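Local coordinates for protein 2-(acetamidomethylene)succinate hydrolase (Mesorhizobium loti, PDB 3KXP) that catalyses the last step of vitamin B6 breakdown, hydrolysing (E)-2-(acetamidomethylene)succinate to succinic semialdehyde, acetate, ammonia and carbon dioxide, at residues Val53-Gly56 with Arg57-Leu60; Ile77-Asn80 with Ser81-Glu85; Asp122-Ala125 with Gly126-Thr130; Pro229-Ser233 with Ala234-Gln238; Ser245-Val248 with Pro249-Arg252. All coordinates share one frame; numbering follows the deposited sequence.

Interaction 1: residues Val53-Gly56 with Arg57-Leu60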
loop_
_atom_site.group_PDB
_atom_site.type_symbol
_atom_site.label_atom_id
_atom_site.label_comp_id
_atom_site.label_asym_id
_atom_site.label_seq_id
_atom_site.Cartn_x
_atom_site.Cartn_y
_atom_site.Cartn_z
ATOM N N VAL A 53 32.561 2.019 0.987
ATOM C CA VAL A 53 32.432 2.483 -0.379
ATOM C C VAL A 53 32.660 3.970 -0.484
ATOM O O VAL A 53 32.007 4.763 0.190
ATOM C CB VAL A 53 31.037 2.170 -0.933
ATOM C CG1 VAL A 53 30.957 2.575 -2.404
ATOM C CG2 VAL A 53 30.739 0.686 -0.761
ATOM N N ASP A 54 33.602 4.341 -1.338
ATOM C CA ASP A 54 33.911 5.741 -1.565
ATOM C C ASP A 54 32.916 6.201 -2.619
ATOM O O ASP A 54 32.921 5.701 -3.739
ATOM C CB ASP A 54 35.348 5.877 -2.073
ATOM C CG ASP A 54 35.784 7.321 -2.244
ATOM O OD1 ASP A 54 36.992 7.543 -2.486
ATOM O OD2 ASP A 54 34.934 8.230 -2.146
ATOM N N ILE A 55 32.034 7.121 -2.249
ATOM C CA ILE A 55 31.043 7.627 -3.188
ATOM C C ILE A 55 31.370 9.075 -3.547
ATOM O O ILE A 55 30.516 9.824 -4.025
ATOM C CB ILE A 55 29.615 7.548 -2.602
ATOM C CG1 ILE A 55 29.496 8.457 -1.373
ATOM C CG2 ILE A 55 29.287 6.107 -2.241
ATOM C CD1 ILE A 55 28.065 8.620 -0.852
ATOM N N GLY A 56 32.621 9.456 -3.299
ATOM C CA GLY A 56 33.073 10.797 -3.612
ATOM C C GLY A 56 32.919 11.779 -2.474
ATOM O O GLY A 56 33.882 12.101 -1.782
ATOM N N ARG A 57 31.698 12.261 -2.281
ATOM C CA ARG A 57 31.412 13.229 -1.233
ATOM C C ARG A 57 31.760 12.689 0.149
ATOM O O ARG A 57 31.954 13.459 1.087
ATOM C CB ARG A 57 29.932 13.640 -1.298
ATOM C CG ARG A 57 28.969 12.477 -1.531
ATOM C CD ARG A 57 27.512 12.930 -1.727
ATOM N NE ARG A 57 26.898 13.412 -0.490
ATOM C CZ ARG A 57 26.752 14.693 -0.173
ATOM N NH1 ARG A 57 27.172 15.635 -1.004
ATOM N NH2 ARG A 57 26.193 15.033 0.980
ATOM N N ILE A 58 31.860 11.367 0.266
ATOM C CA ILE A 58 32.174 10.736 1.545
ATOM C C ILE A 58 32.331 9.233 1.341
ATOM O O ILE A 58 32.056 8.720 0.258
ATOM C CB ILE A 58 31.039 11.002 2.586
ATOM C CG1 ILE A 58 31.413 10.418 3.948
ATOM C CG2 ILE A 58 29.727 10.383 2.108
ATOM C CD1 ILE A 58 30.418 10.735 5.049
ATOM N N THR A 59 32.788 8.533 2.375
ATOM C CA THR A 59 32.950 7.088 2.304
ATOM C C THR A 59 31.990 6.461 3.310
ATOM O O THR A 59 31.932 6.878 4.475
ATOM C CB THR A 59 34.406 6.666 2.634
ATOM O OG1 THR A 59 35.297 7.238 1.662
ATOM C CG2 THR A 59 34.550 5.136 2.616
ATOM N N LEU A 60 31.237 5.460 2.858
ATOM C CA LEU A 60 30.262 4.795 3.715
ATOM C C LEU A 60 30.510 3.306 3.827
ATOM O O LEU A 60 30.989 2.686 2.885
ATOM C CB LEU A 60 28.850 5.014 3.166
ATOM C CG LEU A 60 28.372 6.459 3.034
ATOM C CD1 LEU A 60 27.012 6.496 2.346
ATOM C CD2 LEU A 60 28.301 7.096 4.409
HETATM O O HOH W 1 35.401 10.063 0.473
#
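The carboxylate of Asp54 is the flat group here, and Thr59 stands over one of its faces, with OG1 3.9 Å from Asp54 CG. A water on that same side donates a hydrogen bond to Asp54 OD2 and also bonds to Thr59 OG1. From the other side of the plane the backbone N of Gly56 reaches the anti edge of OD2 at 2.9 Å, tilted 31° from the plane, which closes an Asx turn. These residues shape the tight bend of the hairpin between strands 49-54 and 59-65. Val53 and Leu60 form an antiparallel hydrogen-bonded pair, with Val53 N to Leu60 O at 2.6 Å, and Ile55 N to Ile58 O at 3.0 Å shuts the bend. Gly56 has a positive phi of 91° and backbone angles that would jam a beta carbon against the preceding carbonyl. With CG1 between its backbone N and carbonyl carbon (chi1 64°), Ile55 runs beside Ile58, its CD1 3.8 Å from Ile58 CG2, and crosses toward Leu60 CD1. Arg57 NE makes a salt bridge to Asp123 on helix 117-131. With a backbone N-H and a water both donating to OD2, the Asp54 carboxylate probably remains ionised while it fastens the turn.

Interaction 2: residues Ile77-Asn80 with Ser81-Glu85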
loop_
_atom_site.group_PDB
_atom_site.type_symbol
_atom_site.label_atom_id
_atom_site.label_comp_id
_atom_site.label_asym_id
_atom_site.label_seq_id
_atom_site.Cartn_x
_atom_site.Cartn_y
_atom_site.Cartn_z
ATOM N N ILE A 77 18.506 6.881 14.019
ATOM C CA ILE A 77 19.590 7.583 14.711
ATOM C C ILE A 77 20.268 6.730 15.804
ATOM O O ILE A 77 19.609 5.985 16.536
ATOM C CB ILE A 77 19.080 8.901 15.315
ATOM C CG1 ILE A 77 20.257 9.828 15.625
ATOM C CG2 ILE A 77 18.297 8.625 16.586
ATOM C CD1 ILE A 77 19.826 11.261 15.922
ATOM N N THR A 78 21.591 6.850 15.879
ATOM C CA THR A 78 22.472 6.120 16.818
ATOM C C THR A 78 22.605 4.633 16.514
ATOM O O THR A 78 23.454 3.957 17.083
ATOM C CB THR A 78 22.052 6.251 18.316
ATOM O OG1 THR A 78 20.938 5.395 18.592
ATOM C CG2 THR A 78 21.698 7.681 18.657
ATOM N N SER A 79 21.776 4.128 15.606
ATOM C CA SER A 79 21.806 2.714 15.236
ATOM C C SER A 79 22.850 2.478 14.128
ATOM O O SER A 79 23.699 3.334 13.878
ATOM C CB SER A 79 20.403 2.301 14.764
ATOM O OG SER A 79 20.282 0.905 14.592
ATOM N N ASN A 80 22.788 1.321 13.472
ATOM C CA ASN A 80 23.718 0.989 12.391
ATOM C C ASN A 80 23.169 -0.145 11.505
ATOM O O ASN A 80 22.244 -0.857 11.887
ATOM C CB ASN A 80 25.096 0.611 12.971
ATOM C CG ASN A 80 25.145 -0.808 13.497
ATOM O OD1 ASN A 80 25.439 -1.738 12.754
ATOM N ND2 ASN A 80 24.844 -0.983 14.779
ATOM N N SER A 81 23.765 -0.305 10.326
ATOM C CA SER A 81 23.342 -1.295 9.327
ATOM C C SER A 81 23.024 -2.730 9.747
ATOM O O SER A 81 22.170 -3.369 9.134
ATOM C CB SER A 81 24.365 -1.346 8.190
ATOM O OG SER A 81 25.628 -1.795 8.652
ATOM N N ALA A 82 23.687 -3.242 10.777
ATOM C CA ALA A 82 23.458 -4.625 11.200
ATOM C C ALA A 82 22.035 -5.001 11.616
ATOM O O ALA A 82 21.632 -6.152 11.456
ATOM C CB ALA A 82 24.424 -4.992 12.321
ATOM N N VAL A 83 21.274 -4.052 12.151
ATOM C CA VAL A 83 19.921 -4.359 12.594
ATOM C C VAL A 83 19.036 -4.893 11.467
ATOM O O VAL A 83 17.975 -5.461 11.726
ATOM C CB VAL A 83 19.239 -3.122 13.218
ATOM C CG1 VAL A 83 20.138 -2.531 14.299
ATOM C CG2 VAL A 83 18.928 -2.082 12.137
ATOM N N PHE A 84 19.470 -4.728 10.222
ATOM C CA PHE A 84 18.673 -5.194 9.091
ATOM C C PHE A 84 19.007 -6.584 8.556
ATOM O O PHE A 84 18.268 -7.112 7.723
ATOM C CB PHE A 84 18.758 -4.197 7.929
ATOM C CG PHE A 84 18.086 -2.884 8.205
ATOM C CD1 PHE A 84 18.839 -1.735 8.430
ATOM C CD2 PHE A 84 16.697 -2.796 8.245
ATOM C CE1 PHE A 84 18.216 -0.511 8.691
ATOM C CE2 PHE A 84 16.067 -1.583 8.504
ATOM C CZ PHE A 84 16.829 -0.437 8.727
ATOM N N GLU A 85 20.095 -7.189 9.020
ATOM C CA GLU A 85 20.459 -8.503 8.494
ATOM C C GLU A 85 19.334 -9.539 8.573
ATOM O O GLU A 85 19.094 -10.258 7.611
ATOM C CB GLU A 85 21.734 -9.044 9.172
ATOM C CG GLU A 85 22.953 -8.130 9.008
ATOM C CD GLU A 85 24.299 -8.850 9.155
ATOM O OE1 GLU A 85 24.375 -9.870 9.872
ATOM O OE2 GLU A 85 25.291 -8.372 8.559
#
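Two torsions bring Asn80 and Ser79 against the residues that follow them. With chi1 of 80° the Asn80 CG sits between its own N and carbonyl carbon, and the twisted amide delivers OD1 to the backbone of Ala82. Ser79 OG is swung anti to its N instead, and touches Val83 CG1 at 3.5 Å. The Ala82 N to Asn80 OD1 bond is 3.0 Å long and nearly straight at 163°, although the donor stands well above the amide plane and not on a lone pair. Its reach of two residues makes this an Asx turn, and it introduces the 3-10 turn 81-84. A weak bond from Val83 N to Asn80 O, 3.3 Å, accompanies it, and Ala82 CB rests 3.4 Å from Asn80 OD1. The other end of the amide is held too: Asn80 ND2 bonds Ser218 on helix 209-218, while Ser81 OG bonds Asp101 and Arg63. This loop leaves strand 70-74 where alpha/beta hydrolases commonly build the oxyanion hole, and its Ile77 binds chloride, an anion that Ser142 and Leu143 also contact. With both ends of its amide engaged, Asn80 has little freedom to rotate, which ties the buried loop to its turn.

Interaction 3: residues Asp122-Ala125 with Gly126-Thr130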
loop_
_atom_site.group_PDB
_atom_site.type_symbol
_atom_site.label_atom_id
_atom_site.label_comp_id
_atom_site.label_asym_id
_atom_site.label_seq_id
_atom_site.Cartn_x
_atom_site.Cartn_y
_atom_site.Cartn_z
ATOM N N ASP A 122 21.686 13.413 -0.189
ATOM C CA ASP A 122 22.688 13.421 -1.241
ATOM C C ASP A 122 23.585 12.193 -1.108
ATOM O O ASP A 122 24.067 11.661 -2.114
ATOM C CB ASP A 122 23.529 14.705 -1.195
ATOM C CG ASP A 122 22.712 15.956 -1.515
ATOM O OD1 ASP A 122 21.688 15.844 -2.227
ATOM O OD2 ASP A 122 23.099 17.056 -1.065
ATOM N N ASP A 123 23.807 11.734 0.124
ATOM C CA ASP A 123 24.632 10.544 0.332
ATOM C C ASP A 123 24.006 9.352 -0.371
ATOM O O ASP A 123 24.708 8.525 -0.945
ATOM C CB ASP A 123 24.764 10.207 1.818
ATOM C CG ASP A 123 25.792 11.056 2.525
ATOM O OD1 ASP A 123 25.821 11.016 3.771
ATOM O OD2 ASP A 123 26.571 11.756 1.844
ATOM N N ILE A 124 22.679 9.270 -0.312
ATOM C CA ILE A 124 21.941 8.168 -0.927
ATOM C C ILE A 124 22.057 8.192 -2.450
ATOM O O ILE A 124 22.299 7.163 -3.074
ATOM C CB ILE A 124 20.443 8.206 -0.498
ATOM C CG1 ILE A 124 20.360 8.044 1.024
ATOM C CG2 ILE A 124 19.646 7.106 -1.211
ATOM C CD1 ILE A 124 18.960 8.048 1.588
ATOM N N ALA A 125 21.880 9.365 -3.043
ATOM C CA ALA A 125 21.997 9.503 -4.490
ATOM C C ALA A 125 23.411 9.094 -4.898
ATOM O O ALA A 125 23.603 8.297 -5.821
ATOM C CB ALA A 125 21.737 10.942 -4.893
ATOM N N GLY A 126 24.402 9.643 -4.195
ATOM C CA GLY A 126 25.783 9.322 -4.492
ATOM C C GLY A 126 26.033 7.827 -4.480
ATOM O O GLY A 126 26.677 7.292 -5.376
ATOM N N LEU A 127 25.504 7.148 -3.469
ATOM C CA LEU A 127 25.683 5.709 -3.318
ATOM C C LEU A 127 24.965 4.916 -4.415
ATOM O O LEU A 127 25.484 3.914 -4.917
ATOM C CB LEU A 127 25.199 5.293 -1.923
ATOM C CG LEU A 127 25.431 3.879 -1.392
ATOM C CD1 LEU A 127 24.435 2.954 -2.024
ATOM C CD2 LEU A 127 26.856 3.424 -1.657
ATOM N N ILE A 128 23.775 5.355 -4.799
ATOM C CA ILE A 128 23.060 4.659 -5.850
ATOM C C ILE A 128 23.851 4.802 -7.154
ATOM O O ILE A 128 24.024 3.831 -7.888
ATOM C CB ILE A 128 21.627 5.217 -6.012
ATOM C CG1 ILE A 128 20.830 4.947 -4.729
ATOM C CG2 ILE A 128 20.927 4.545 -7.195
ATOM C CD1 ILE A 128 19.496 5.635 -4.680
ATOM N N ARG A 129 24.345 6.005 -7.429
ATOM C CA ARG A 129 25.139 6.247 -8.636
ATOM C C ARG A 129 26.426 5.425 -8.621
ATOM O O ARG A 129 26.775 4.790 -9.615
ATOM C CB ARG A 129 25.509 7.726 -8.753
ATOM C CG ARG A 129 24.396 8.607 -9.254
ATOM C CD ARG A 129 24.646 10.040 -8.845
ATOM N NE ARG A 129 23.584 10.934 -9.290
ATOM C CZ ARG A 129 23.398 12.157 -8.809
ATOM N NH1 ARG A 129 24.204 12.622 -7.864
ATOM N NH2 ARG A 129 22.418 12.919 -9.281
ATOM N N THR A 130 27.123 5.439 -7.487
ATOM C CA THR A 130 28.376 4.709 -7.350
ATOM C C THR A 130 28.193 3.204 -7.488
ATOM O O THR A 130 29.058 2.519 -8.030
ATOM C CB THR A 130 29.048 5.014 -6.001
ATOM O OG1 THR A 130 29.336 6.414 -5.929
ATOM C CG2 THR A 130 30.345 4.228 -5.849
#
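Asp122 and Gly126 are joined by one of the i to i+4 bonds of helix 117-131, one of the helices that flank the central sheet of the alpha/beta hydrolase fold. Backbone bonds make up the first group. Gly126 N meets Asp122 O at 2.9 Å, Leu127 N reaches Asp123 O, Ile128 N reaches Ile124 O, and Arg129 N closes on Ala125 O at 2.9 Å; all four are regular alpha-helical bonds. One carbonyl carries more: Gly126 O takes both the Thr130 N-H at 2.8 Å and the Thr130 OG1 hydroxyl at 2.9 Å, the hydroxyl approaching from 40° above the carbonyl plane.

Apolar packing forms the second group. Ile124 CG2, anti to its N, extends alongside the next turn and meets Ile128 CD1 at 3.8 Å, the two side chains crossing at a slant. Apart from this apolar pairing, Ile128 CG1 makes a close contact with the carbonyl oxygen Ile124 O at 3.1 Å. These branches face inward, where Ile124 lies on Phe74 and on Ala151 of helix 143-154, and Leu127 and Ile128 lie on Leu72 of strand 70-74.

Charged groups are the third. Asp123, on the hairpin side, is bridged to Arg103, while Asp122 OD1 is gripped by Lys154 and the hydroxyl of Tyr155. Arg129 runs extended from CG to NE on the exposed flank, and Ala125 CB stands 4.2 Å above one face of its guanidinium, offset toward the rim and beside NH1.

Interaction 4: residues Pro229-Ser233 with Ala234-Gln238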
loop_
_atom_site.group_PDB
_atom_site.type_symbol
_atom_site.label_atom_id
_atom_site.label_comp_id
_atom_site.label_asym_id
_atom_site.label_seq_id
_atom_site.Cartn_x
_atom_site.Cartn_y
_atom_site.Cartn_z
ATOM N N PRO A 229 30.259 3.489 21.928
ATOM C CA PRO A 229 29.462 3.576 20.696
ATOM C C PRO A 229 30.328 3.944 19.487
ATOM O O PRO A 229 31.263 4.726 19.605
ATOM C CB PRO A 229 28.469 4.702 20.999
ATOM C CG PRO A 229 28.394 4.728 22.493
ATOM C CD PRO A 229 29.795 4.468 22.927
ATOM N N LEU A 230 30.018 3.382 18.327
ATOM C CA LEU A 230 30.753 3.725 17.116
ATOM C C LEU A 230 30.283 5.112 16.664
ATOM O O LEU A 230 31.069 5.923 16.180
ATOM C CB LEU A 230 30.481 2.696 16.013
ATOM C CG LEU A 230 31.309 1.417 16.119
ATOM C CD1 LEU A 230 30.873 0.406 15.069
ATOM C CD2 LEU A 230 32.785 1.777 15.945
ATOM N N ALA A 231 28.993 5.377 16.844
ATOM C CA ALA A 231 28.399 6.656 16.462
ATOM C C ALA A 231 29.069 7.830 17.164
ATOM O O ALA A 231 29.329 7.778 18.366
ATOM C CB ALA A 231 26.902 6.657 16.786
ATOM N N SER A 232 29.343 8.885 16.405
ATOM C CA SER A 232 29.951 10.093 16.946
ATOM C C SER A 232 28.897 10.889 17.714
ATOM O O SER A 232 27.800 11.121 17.195
ATOM C CB SER A 232 30.500 10.954 15.808
ATOM O OG SER A 232 30.430 12.327 16.144
ATOM N N SER A 233 29.224 11.318 18.934
ATOM C CA SER A 233 28.272 12.078 19.743
ATOM C C SER A 233 27.893 13.418 19.100
ATOM O O SER A 233 26.736 13.828 19.141
ATOM C CB SER A 233 28.825 12.311 21.161
ATOM O OG SER A 233 29.940 13.185 21.159
ATOM N N ALA A 234 28.863 14.100 18.503
ATOM C CA ALA A 234 28.581 15.378 17.857
ATOM C C ALA A 234 27.650 15.147 16.671
ATOM O O ALA A 234 26.740 15.941 16.431
ATOM C CB ALA A 234 29.874 16.039 17.388
ATOM N N ALA A 235 27.887 14.064 15.932
ATOM C CA ALA A 235 27.062 13.725 14.770
ATOM C C ALA A 235 25.607 13.492 15.206
ATOM O O ALA A 235 24.665 13.937 14.539
ATOM C CB ALA A 235 27.617 12.465 14.066
HETATM N N MSE A 236 25.436 12.798 16.330
HETATM C CA MSE A 236 24.106 12.519 16.869
HETATM C C MSE A 236 23.365 13.799 17.251
HETATM O O MSE A 236 22.209 13.991 16.872
HETATM C CB MSE A 236 24.204 11.618 18.106
HETATM C CG MSE A 236 24.843 10.275 17.844
HETATM SE SE MSE A 236 24.091 9.425 16.273
HETATM C CE MSE A 236 25.403 9.979 14.948
ATOM N N ALA A 237 24.036 14.662 18.011
ATOM C CA ALA A 237 23.443 15.915 18.458
ATOM C C ALA A 237 22.983 16.741 17.270
ATOM O O ALA A 237 21.896 17.308 17.284
ATOM C CB ALA A 237 24.448 16.711 19.298
ATOM N N GLN A 238 23.810 16.802 16.235
ATOM C CA GLN A 238 23.453 17.569 15.050
ATOM C C GLN A 238 22.338 16.891 14.266
ATOM O O GLN A 238 21.455 17.563 13.735
ATOM C CB GLN A 238 24.676 17.764 14.155
ATOM C CG GLN A 238 25.766 18.590 14.809
ATOM C CD GLN A 238 26.974 18.753 13.923
ATOM O OE1 GLN A 238 26.908 19.396 12.870
ATOM N NE2 GLN A 238 28.090 18.162 14.335
#
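The carbonyl O of Ser232 accepts the N-H of Met236 at 3.0 Å, the first alpha-helical bond of helix 233-242, and Ser232 is the N-cap. The hydroxyl of that same residue completes the cap: OG takes the Ala235 N-H at 3.1 Å and 164°, so one serine satisfies two N-H groups in the first turn. Its chi1 of 149° lies off the usual staggered positions, and this rotation brings OG within bonding distance of Ala235 N. Ala235 CB packs close by, 3.5 Å from Ser232 OG. Ser233 O follows with the next bond, to Ala237 N at 3.0 Å. The helix belongs to the segment inserted between strands 159-165 and 258-263, where this superfamily usually carries its lid. A backbone hydrogen bond joins Ser232 to Gly104, anchoring the helix start to another loop. Residue 236 is a selenomethionine whose chain bends at both chi2 and chi3 and so curls back toward the residue before the cap. That pairing, from just ahead of the N-cap to the fourth residue after it, has the positions of a hydrophobic staple: Ala231 CB lies 4.0 Å from Met236 SE and 4.1 Å from Met236 CE.

Interaction 5: residues Ser245-Val248 with Pro249-Arg252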
loop_
_atom_site.group_PDB
_atom_site.type_symbol
_atom_site.label_atom_id
_atom_site.label_comp_id
_atom_site.label_asym_id
_atom_site.label_seq_id
_atom_site.Cartn_x
_atom_site.Cartn_y
_atom_site.Cartn_z
ATOM N N SER A 245 13.341 19.556 11.189
ATOM C CA SER A 245 12.989 20.305 9.989
ATOM C C SER A 245 11.684 19.852 9.338
ATOM O O SER A 245 11.266 18.699 9.469
ATOM C CB SER A 245 14.138 20.260 8.973
ATOM O OG SER A 245 14.455 18.928 8.620
ATOM N N ASP A 246 11.051 20.790 8.645
ATOM C CA ASP A 246 9.788 20.559 7.966
ATOM C C ASP A 246 9.938 19.479 6.899
ATOM O O ASP A 246 10.710 19.625 5.955
ATOM C CB ASP A 246 9.297 21.877 7.348
ATOM C CG ASP A 246 7.890 21.779 6.782
ATOM O OD1 ASP A 246 7.171 20.806 7.103
ATOM O OD2 ASP A 246 7.497 22.692 6.025
ATOM N N LEU A 247 9.182 18.397 7.061
ATOM C CA LEU A 247 9.221 17.271 6.141
ATOM C C LEU A 247 8.047 17.278 5.151
ATOM O O LEU A 247 7.946 16.398 4.292
ATOM C CB LEU A 247 9.224 15.967 6.950
ATOM C CG LEU A 247 9.667 14.693 6.229
ATOM C CD1 LEU A 247 11.040 14.910 5.593
ATOM C CD2 LEU A 247 9.705 13.538 7.217
ATOM N N VAL A 248 7.173 18.275 5.270
ATOM C CA VAL A 248 6.000 18.393 4.402
ATOM C C VAL A 248 6.344 18.452 2.909
ATOM O O VAL A 248 5.767 17.717 2.106
ATOM C CB VAL A 248 5.145 19.635 4.795
ATOM C CG1 VAL A 248 4.041 19.874 3.773
ATOM C CG2 VAL A 248 4.534 19.421 6.166
ATOM N N PRO A 249 7.286 19.328 2.515
ATOM C CA PRO A 249 7.659 19.425 1.093
ATOM C C PRO A 249 8.070 18.077 0.498
ATOM O O PRO A 249 7.680 17.735 -0.618
ATOM C CB PRO A 249 8.814 20.422 1.111
ATOM C CG PRO A 249 8.444 21.331 2.252
ATOM C CD PRO A 249 7.989 20.347 3.315
ATOM N N ALA A 250 8.849 17.308 1.256
ATOM C CA ALA A 250 9.309 16.000 0.805
ATOM C C ALA A 250 8.158 15.012 0.571
ATOM O O ALA A 250 8.151 14.290 -0.423
ATOM C CB ALA A 250 10.300 15.425 1.802
ATOM N N TYR A 251 7.191 14.955 1.478
ATOM C CA TYR A 251 6.072 14.041 1.262
ATOM C C TYR A 251 5.120 14.600 0.211
ATOM O O TYR A 251 4.538 13.855 -0.568
ATOM C CB TYR A 251 5.304 13.776 2.560
ATOM C CG TYR A 251 5.823 12.596 3.353
ATOM C CD1 TYR A 251 6.986 12.693 4.115
ATOM C CD2 TYR A 251 5.128 11.389 3.366
ATOM C CE1 TYR A 251 7.439 11.616 4.881
ATOM C CE2 TYR A 251 5.569 10.307 4.124
ATOM C CZ TYR A 251 6.723 10.429 4.883
ATOM O OH TYR A 251 7.133 9.376 5.670
ATOM N N ARG A 252 4.969 15.916 0.186
ATOM C CA ARG A 252 4.097 16.552 -0.788
ATOM C C ARG A 252 4.612 16.402 -2.228
ATOM O O ARG A 252 3.829 16.207 -3.158
ATOM C CB ARG A 252 3.962 18.040 -0.468
ATOM C CG ARG A 252 3.107 18.826 -1.460
ATOM C CD ARG A 252 3.376 20.315 -1.309
ATOM N NE ARG A 252 4.776 20.595 -1.614
ATOM C CZ ARG A 252 5.474 21.602 -1.098
ATOM N NH1 ARG A 252 4.899 22.441 -0.242
ATOM N NH2 ARG A 252 6.752 21.761 -1.430
HETATM O O HOH W 2 10.937 18.170 3.126
#
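Leu247 (phi -101°, psi 0°) turns the chain into helix 248-253, so that its O accepts Tyr251 N at 3.3 Å, and Val248 O accepts Arg252 N at 2.8 Å. Ahead of this turn, Asp246 caps it: Val248 N bonds Asp246 OD1 at 3.1 Å, approaching from above the carboxylate plane. The Asp246 CG is anti to its N, a placement that also sets OD2 3.6 Å from Pro249 CD, with the two side chains crossing at about a right angle. A water accepts from Ala250 N and donates to Asp246 O, serving a first-turn amide. Pro249 offers no N-H, which costs nothing at a helix start; its CD lies 3.3 Å from Val248 CB, an approach that follows largely from the peptide bond joining them. Leu247 folds inward: CD2 meets the edge of the Tyr251 ring, near its plane, 3.8 Å from CE1, while CD1 touches Ala250 CB at 3.9 Å. The pair wedges into the body of the fold. Leu247 rests on Arg146 and Thr150 of helix 143-154, Tyr251 touches Val149 of that helix and Thr277 and Leu280 of helix 271-280, and its OH bonds the carbonyl of Phe167, next in sequence to Asp166, the probable catalytic acid.

How the interactions relate
In chain order the five contacts run from the edge hairpin to a short helix near the probable active-site acid. Interactions 1 and 3 are neighbours, their centres 9 Å apart, with the hairpin that begins the sheet packed on helix 117-131. Interactions 2 and 4, centres 14 Å apart, touch where Met236 of helix 233-242 meets the loop of Ile77 and Thr78, joining a lid-region helix to the chloride site. Interaction 5 stands apart, about 24 Å from interactions 2 and 4 and 26 Å from interaction 1 between centres, although helices 233-242 and 248-253 are consecutive. A hairpin turn, a loop, a mid-helix segment and two helix starts are spread around the central sheet and active site.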